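PDB 5XCJ: vacuolar protein sorting-associated protein 29 from Entamoeba histolytica, which binds zinc through a metallophosphatase fold and probably works in vacuolar protein transport as a component of the retromer. Local coordinates for residues 18-26 with 165-173; 114-122 with 140-151. The protein carries 1 engineered substitution. All coordinates share one frame; numbering follows the deposited sequence.

Interaction 1 (18-26 with 165-173); sequences IPQVFLDRL and YTLVDGSVK
The ring of Phe22 meets the 165-168 strand at its edge: CZ points at the backbone and comes 3.9 Å from the N of Leu167 and 4.0 Å from its CB. Near the same plane lie the carbonyl carbon of Thr166 and, more distantly, CG1 of Val172, 4.4 Å from CE1 of Phe22. One face is covered from within its own segment, where CG of Pro19 sits 4.1 Å above the ring plane of Phe22 and off toward the rim. Phe150 of the adjacent strand adds an edge-to-face partner. With CG anti to the carbonyl carbon (chi1 -80°), the phenyl group leaves the helix and reaches across to the strand. Arg25 and Tyr165 make a looser contact. Arg25, bent at chi2, presents the edge of its guanidinium to Tyr165, the two planes nearly perpendicular at 83°; NE of Arg25 stays 4.2 Å from OH of Tyr165, too far for a hydrogen bond. The Tyr165 ring also meets that of Phe150, their planes about 15° apart.

Just ahead of the helix, Pro19, in the N-cap position, slides past Leu167, and its CG touches CD2 of Leu167 at 3.5 Å. Val21 packs in the same way on the returning strand, with its CG2 3.9 Å from CG2 of Val172. Leu167 and Val172 belong to the two arms of a beta hairpin closed by a type I' turn from Val168 to Ser171. The turn is reinforced by the Ser171 hydroxyl, whose bond to O of Val168 joins that from the Ser171 backbone N on the same oxygen.

The axes of the 20-26 helix segment and the 165-168 strand segment run roughly antiparallel and approach to 10.2 Å. Side-chain contacts are almost wholly apolar, Arg25 and the Tyr165 hydroxyl excepted. With no hydrogen bond between the segments, the contact rests on van der Waals packing.

Interaction 2 (114-122 with 140-151); sequences GHTHKLETK and SPLVDNPVPSFM
His117 and Ser140 touch directly: CB of Ser140 lies 3.4 Å from ND1 of His117, and its OG sits over one face of the imidazole. Nearby, CD1 of Leu142 meets CD2 of His115 at 3.8 Å, the two side chains crossing at about a right angle. Val143 puts CG2 tightly against O of Thr116, 3.1 Å away. Leu119 extends with CG anti to its N (chi1 176°), bringing CD1 to 3.5 Å from Phe150 O and onto Ser149 CB. The extended Met151 carries CE to 3.9 Å from Leu119 CG and close to Glu120 O and Thr121 OG1.

Waters bridge the segments: one joins His115 O and Ser140 OG, another Lys118 NZ, His117 O and Val147 N. ST turns at Thr116 and Ser140 shape the loops. Farther out, Ala138 O accepts from His117 ND1 and fixes the ring's rotation, while His115 N donates to Asp8. His115 and His117 are zinc ligands in another model of this protein, although this chain has no metal.

Strand 120-124 edges the five-stranded sheet; Met151 lies in the six-stranded one, touching Val5 on strand 2-6. Thr121 bonds Glu164 and packs on Ile162, both on strand 159-168.

Interaction 2 is nested inside the chain loop that interaction 1 closes, and their centres lie 14 Å apart. They join through the six-stranded sheet, where strands 149-156 and 159-168 are successive, antiparallel neighbours: Tyr165 N with Phe150 O and Leu167 N with Pro148 O probably form hydrogen bonds. Phe150 belongs to segment 140-151 and packs on the helix side of the sheet, so the two contacts share this strand. Interaction 1 fastens helix 20-28 over the end of the sheet, at the surface, with side chains about 11 Å apart for Phe22 and Asp8 and for Thr166 and His117. Interaction 2 bridges the two sheets of the metallophosphatase fold and includes two zinc ligands.

Interaction 1 (18-26 with 165-173)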
# COMPACT_ATOMS: atom_id res chain seq x y z
N ILE A 18 11.35 -9.11 -2.69
CA ILE A 18 10.00 -9.22 -3.23
C ILE A 18 9.93 -10.55 -3.96
O ILE A 18 10.81 -10.87 -4.75
CB ILE A 18 9.69 -8.11 -4.24
CG1 ILE A 18 9.97 -6.74 -3.63
CG2 ILE A 18 8.25 -8.22 -4.72
CD1 ILE A 18 9.93 -5.61 -4.63
N PRO A 19 8.87 -11.31 -3.72
CA PRO A 19 8.76 -12.62 -4.38
C PRO A 19 8.73 -12.44 -5.89
O PRO A 19 8.12 -11.52 -6.40
CB PRO A 19 7.42 -13.15 -3.87
CG PRO A 19 7.24 -12.49 -2.55
CD PRO A 19 7.83 -11.12 -2.71
N GLN A 20 9.40 -13.34 -6.60
CA GLN A 20 9.48 -13.25 -8.05
C GLN A 20 8.11 -13.31 -8.70
O GLN A 20 7.87 -12.63 -9.68
CB GLN A 20 10.41 -14.31 -8.64
CG GLN A 20 10.79 -14.04 -10.08
CD GLN A 20 11.39 -12.66 -10.29
OE1 GLN A 20 12.27 -12.24 -9.55
NE2 GLN A 20 10.90 -11.96 -11.30
N VAL A 21 7.21 -14.09 -8.12
CA VAL A 21 5.87 -14.24 -8.68
C VAL A 21 5.16 -12.90 -8.71
O VAL A 21 4.49 -12.58 -9.68
CB VAL A 21 5.02 -15.29 -7.92
CG1 VAL A 21 5.44 -16.69 -8.33
CG2 VAL A 21 5.13 -15.12 -6.42
N PHE A 22 5.31 -12.11 -7.65
CA PHE A 22 4.69 -10.80 -7.59
C PHE A 22 5.26 -9.91 -8.69
O PHE A 22 4.53 -9.19 -9.36
CB PHE A 22 4.99 -10.14 -6.24
CG PHE A 22 4.12 -10.62 -5.11
CD1 PHE A 22 3.23 -11.66 -5.31
CD2 PHE A 22 4.19 -10.03 -3.86
CE1 PHE A 22 2.42 -12.09 -4.28
CE2 PHE A 22 3.39 -10.46 -2.83
CZ PHE A 22 2.50 -11.50 -3.04
N LEU A 23 6.57 -9.97 -8.86
CA LEU A 23 7.25 -9.18 -9.87
C LEU A 23 6.82 -9.57 -11.28
O LEU A 23 6.57 -8.71 -12.11
CB LEU A 23 8.77 -9.32 -9.73
CG LEU A 23 9.34 -8.62 -8.50
CD1 LEU A 23 10.83 -8.87 -8.35
CD2 LEU A 23 9.04 -7.13 -8.56
N ASP A 24 6.70 -10.86 -11.54
CA ASP A 24 6.27 -11.30 -12.87
C ASP A 24 4.85 -10.81 -13.17
O ASP A 24 4.56 -10.38 -14.28
CB ASP A 24 6.30 -12.83 -12.97
CG ASP A 24 7.71 -13.38 -12.92
OD1 ASP A 24 8.66 -12.59 -13.01
OD2 ASP A 24 7.86 -14.60 -12.78
N ARG A 25 3.98 -10.89 -12.17
CA ARG A 25 2.61 -10.43 -12.32
C ARG A 25 2.49 -8.92 -12.52
O ARG A 25 1.73 -8.45 -13.36
CB ARG A 25 1.79 -10.84 -11.09
CG ARG A 25 0.48 -10.09 -10.95
CD ARG A 25 -0.52 -10.56 -11.99
NE ARG A 25 -1.67 -9.67 -12.10
CZ ARG A 25 -1.66 -8.50 -12.71
NH1 ARG A 25 -0.56 -8.04 -13.27
NH2 ARG A 25 -2.77 -7.78 -12.76
N LEU A 26 3.21 -8.17 -11.69
CA LEU A 26 3.23 -6.71 -11.74
C LEU A 26 3.84 -6.14 -13.02
O LEU A 26 3.40 -5.12 -13.52
CB LEU A 26 3.92 -6.15 -10.50
CG LEU A 26 3.23 -6.40 -9.16
CD1 LEU A 26 4.06 -5.93 -7.97
CD2 LEU A 26 1.84 -5.81 -9.12
N TYR A 165 -3.69 -9.49 -2.90
CA TYR A 165 -2.75 -10.56 -3.21
C TYR A 165 -1.83 -10.86 -2.03
O TYR A 165 -1.24 -9.95 -1.46
CB TYR A 165 -1.89 -10.22 -4.43
CG TYR A 165 -2.65 -10.22 -5.74
CD1 TYR A 165 -2.79 -11.38 -6.48
CD2 TYR A 165 -3.23 -9.07 -6.23
CE1 TYR A 165 -3.49 -11.39 -7.67
CE2 TYR A 165 -3.93 -9.06 -7.41
CZ TYR A 165 -4.06 -10.23 -8.13
OH TYR A 165 -4.76 -10.22 -9.31
N THR A 166 -1.75 -12.13 -1.66
CA THR A 166 -0.88 -12.58 -0.58
C THR A 166 -0.14 -13.86 -0.97
O THR A 166 -0.63 -14.64 -1.76
CB THR A 166 -1.66 -12.82 0.73
OG1 THR A 166 -2.66 -13.83 0.52
CG2 THR A 166 -2.32 -11.54 1.20
N LEU A 167 1.04 -14.05 -0.41
CA LEU A 167 1.81 -15.25 -0.67
C LEU A 167 1.80 -16.06 0.61
O LEU A 167 2.46 -15.72 1.58
CB LEU A 167 3.24 -14.89 -1.06
CG LEU A 167 4.25 -16.01 -1.31
CD1 LEU A 167 3.83 -16.87 -2.50
CD2 LEU A 167 5.64 -15.45 -1.51
N VAL A 168 1.01 -17.13 0.63
CA VAL A 168 0.90 -17.98 1.80
C VAL A 168 1.32 -19.41 1.53
O VAL A 168 0.83 -20.04 0.60
CB VAL A 168 -0.52 -17.99 2.36
CG1 VAL A 168 -0.58 -18.85 3.62
CG2 VAL A 168 -1.01 -16.58 2.62
N ASP A 169 2.26 -19.89 2.33
CA ASP A 169 2.77 -21.26 2.25
C ASP A 169 3.31 -21.60 0.87
O ASP A 169 3.17 -22.72 0.41
CB ASP A 169 1.68 -22.25 2.65
CG ASP A 169 1.20 -22.04 4.07
OD1 ASP A 169 1.94 -21.42 4.85
OD2 ASP A 169 0.09 -22.50 4.41
N GLY A 170 3.92 -20.63 0.21
CA GLY A 170 4.52 -20.84 -1.10
C GLY A 170 3.54 -20.82 -2.25
O GLY A 170 3.90 -21.07 -3.39
N SER A 171 2.28 -20.53 -1.93
CA SER A 171 1.23 -20.45 -2.93
C SER A 171 0.51 -19.10 -2.85
O SER A 171 0.12 -18.67 -1.77
CB SER A 171 0.24 -21.60 -2.79
OG SER A 171 -0.48 -21.51 -1.58
N VAL A 172 0.35 -18.45 -3.99
CA VAL A 172 -0.32 -17.16 -4.06
C VAL A 172 -1.84 -17.28 -3.94
O VAL A 172 -2.44 -18.16 -4.54
CB VAL A 172 0.05 -16.43 -5.37
CG1 VAL A 172 -0.61 -15.06 -5.47
CG2 VAL A 172 1.55 -16.31 -5.49
N LYS A 173 -2.42 -16.38 -3.16
CA LYS A 173 -3.86 -16.35 -2.96
C LYS A 173 -4.37 -14.94 -3.27
O LYS A 173 -3.71 -13.96 -2.95
CB LYS A 173 -4.21 -16.75 -1.53
CG LYS A 173 -4.06 -18.22 -1.24
CD LYS A 173 -5.26 -19.01 -1.72
CE LYS A 173 -5.84 -19.87 -0.62
NZ LYS A 173 -7.19 -20.40 -0.97

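Interaction 2 (114-122 with 140-151)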
# COMPACT_ATOMS: atom_id res chain seq x y z
N GLY A 114 0.32 1.91 5.75
CA GLY A 114 1.03 0.66 5.91
C GLY A 114 1.34 0.48 7.38
O GLY A 114 0.40 0.43 8.19
N HIS A 115 2.61 0.30 7.70
CA HIS A 115 3.12 0.16 9.07
C HIS A 115 2.84 -1.15 9.80
O HIS A 115 3.74 -1.74 10.38
CB HIS A 115 2.68 1.35 9.92
CG HIS A 115 3.30 1.36 11.28
ND1 HIS A 115 4.54 1.91 11.52
CD2 HIS A 115 2.86 0.88 12.47
CE1 HIS A 115 4.84 1.77 12.80
NE2 HIS A 115 3.84 1.16 13.40
N THR A 116 1.58 -1.56 9.80
CA THR A 116 1.14 -2.76 10.50
C THR A 116 1.72 -4.07 9.97
O THR A 116 1.73 -5.07 10.68
CB THR A 116 -0.39 -2.86 10.51
OG1 THR A 116 -0.86 -3.12 9.18
CG2 THR A 116 -1.00 -1.58 11.01
N HIS A 117 2.09 -4.07 8.69
CA HIS A 117 2.60 -5.25 7.99
C HIS A 117 1.53 -6.34 7.84
O HIS A 117 1.84 -7.52 7.69
CB HIS A 117 3.89 -5.80 8.61
CG HIS A 117 5.09 -4.94 8.34
ND1 HIS A 117 6.36 -5.46 8.21
CD2 HIS A 117 5.21 -3.61 8.17
CE1 HIS A 117 7.21 -4.48 7.98
NE2 HIS A 117 6.53 -3.34 7.95
N LYS A 118 0.27 -5.93 7.87
CA LYS A 118 -0.84 -6.84 7.69
C LYS A 118 -1.80 -6.22 6.69
O LYS A 118 -2.32 -5.13 6.90
CB LYS A 118 -1.56 -7.13 9.00
CG LYS A 118 -2.56 -8.27 8.89
CD LYS A 118 -2.08 -9.31 7.89
CE LYS A 118 -2.39 -10.72 8.34
NZ LYS A 118 -1.19 -11.60 8.33
N LEU A 119 -2.02 -6.91 5.58
CA LEU A 119 -2.92 -6.41 4.57
C LEU A 119 -4.34 -6.41 5.10
O LEU A 119 -4.77 -7.37 5.71
CB LEU A 119 -2.84 -7.27 3.31
CG LEU A 119 -3.78 -6.92 2.16
CD1 LEU A 119 -3.17 -7.34 0.84
CD2 LEU A 119 -5.14 -7.57 2.35
N GLU A 120 -5.04 -5.30 4.91
CA GLU A 120 -6.42 -5.22 5.35
C GLU A 120 -7.25 -4.29 4.48
O GLU A 120 -6.79 -3.24 4.06
CB GLU A 120 -6.49 -4.76 6.81
CG GLU A 120 -7.88 -4.84 7.42
CD GLU A 120 -7.91 -4.30 8.84
OE1 GLU A 120 -7.79 -5.10 9.79
OE2 GLU A 120 -8.05 -3.08 9.00
N THR A 121 -8.49 -4.70 4.21
CA THR A 121 -9.42 -3.87 3.47
C THR A 121 -10.62 -3.65 4.39
O THR A 121 -11.24 -4.61 4.83
CB THR A 121 -9.90 -4.56 2.19
OG1 THR A 121 -8.82 -4.64 1.26
CG2 THR A 121 -11.03 -3.76 1.57
N LYS A 122 -10.90 -2.40 4.73
CA LYS A 122 -12.03 -2.11 5.60
C LYS A 122 -12.84 -0.89 5.17
O LYS A 122 -12.28 0.12 4.76
CB LYS A 122 -11.55 -1.94 7.04
CG LYS A 122 -12.46 -2.57 8.07
CD LYS A 122 -11.90 -2.46 9.48
CE LYS A 122 -11.56 -1.02 9.83
NZ LYS A 122 -10.70 -0.94 11.04
N SER A 140 7.95 -7.47 11.47
CA SER A 140 7.25 -6.42 12.19
C SER A 140 7.03 -6.86 13.62
O SER A 140 6.68 -8.00 13.88
CB SER A 140 5.92 -6.10 11.52
OG SER A 140 5.21 -5.13 12.27
N PRO A 141 7.23 -5.94 14.56
CA PRO A 141 6.98 -6.20 15.97
C PRO A 141 5.49 -6.49 16.17
O PRO A 141 5.10 -7.23 17.06
CB PRO A 141 7.41 -4.91 16.68
CG PRO A 141 7.59 -3.90 15.60
CD PRO A 141 7.92 -4.65 14.36
N LEU A 142 4.67 -5.85 15.34
CA LEU A 142 3.22 -5.98 15.35
C LEU A 142 2.63 -7.34 14.95
O LEU A 142 1.63 -7.77 15.50
CB LEU A 142 2.59 -4.86 14.53
CG LEU A 142 3.04 -3.46 14.96
CD1 LEU A 142 2.16 -2.38 14.35
CD2 LEU A 142 3.07 -3.35 16.48
N VAL A 143 3.24 -7.99 13.97
CA VAL A 143 2.77 -9.28 13.46
C VAL A 143 3.78 -10.41 13.65
O VAL A 143 4.96 -10.26 13.35
CB VAL A 143 2.45 -9.18 11.95
CG1 VAL A 143 1.87 -10.48 11.43
CG2 VAL A 143 1.49 -8.02 11.69
N ASP A 144 3.32 -11.53 14.20
CA ASP A 144 4.19 -12.69 14.40
C ASP A 144 4.67 -13.36 13.12
O ASP A 144 5.81 -13.77 13.02
CB ASP A 144 3.52 -13.73 15.30
CG ASP A 144 4.52 -14.58 16.05
OD1 ASP A 144 5.73 -14.30 15.96
OD2 ASP A 144 4.10 -15.53 16.73
N ASN A 145 3.76 -13.52 12.17
CA ASN A 145 4.10 -14.16 10.91
C ASN A 145 3.60 -13.40 9.67
O ASN A 145 2.64 -13.82 9.04
CB ASN A 145 3.61 -15.60 10.88
CG ASN A 145 4.41 -16.47 9.95
OD1 ASN A 145 4.76 -16.05 8.84
ND2 ASN A 145 4.73 -17.68 10.38
N PRO A 146 4.26 -12.30 9.34
CA PRO A 146 3.86 -11.51 8.17
C PRO A 146 4.07 -12.29 6.88
O PRO A 146 4.99 -13.08 6.80
CB PRO A 146 4.82 -10.32 8.22
CG PRO A 146 6.00 -10.80 8.98
CD PRO A 146 5.51 -11.83 9.95
N VAL A 147 3.21 -12.06 5.90
CA VAL A 147 3.31 -12.73 4.61
C VAL A 147 3.37 -11.67 3.52
O VAL A 147 2.76 -10.61 3.65
CB VAL A 147 2.12 -13.66 4.33
CG1 VAL A 147 2.16 -14.87 5.24
CG2 VAL A 147 0.81 -12.90 4.46
N PRO A 148 4.08 -11.94 2.43
CA PRO A 148 4.19 -10.94 1.37
C PRO A 148 2.79 -10.63 0.84
O PRO A 148 2.01 -11.54 0.61
CB PRO A 148 5.01 -11.65 0.30
CG PRO A 148 5.85 -12.61 1.07
CD PRO A 148 4.98 -13.08 2.20
N SER A 149 2.50 -9.35 0.71
CA SER A 149 1.20 -8.91 0.25
C SER A 149 1.22 -7.60 -0.52
O SER A 149 2.12 -6.80 -0.36
CB SER A 149 0.27 -8.75 1.45
OG SER A 149 -0.09 -10.01 1.97
N PHE A 150 0.21 -7.43 -1.36
CA PHE A 150 -0.01 -6.21 -2.12
C PHE A 150 -1.46 -6.13 -2.60
O PHE A 150 -2.20 -7.10 -2.52
CB PHE A 150 1.00 -6.01 -3.26
CG PHE A 150 0.76 -6.88 -4.45
CD1 PHE A 150 -0.13 -6.50 -5.43
CD2 PHE A 150 1.43 -8.07 -4.59
CE1 PHE A 150 -0.35 -7.30 -6.52
CE2 PHE A 150 1.21 -8.88 -5.68
CZ PHE A 150 0.32 -8.49 -6.65
N MET A 151 -1.85 -4.96 -3.08
CA MET A 151 -3.21 -4.74 -3.56
C MET A 151 -3.23 -4.13 -4.94
O MET A 151 -2.35 -3.37 -5.31
CB MET A 151 -3.94 -3.78 -2.64
CG MET A 151 -4.42 -4.32 -1.31
SD MET A 151 -5.28 -2.99 -0.44
CE MET A 151 -5.85 -3.86 1.02
O HOH W 1 5.60 -2.54 11.79
O HOH W 2 2.58 -8.07 4.93
O HOH W 3 0.80 -10.26 6.66
O HOH W 4 -0.26 -9.15 4.56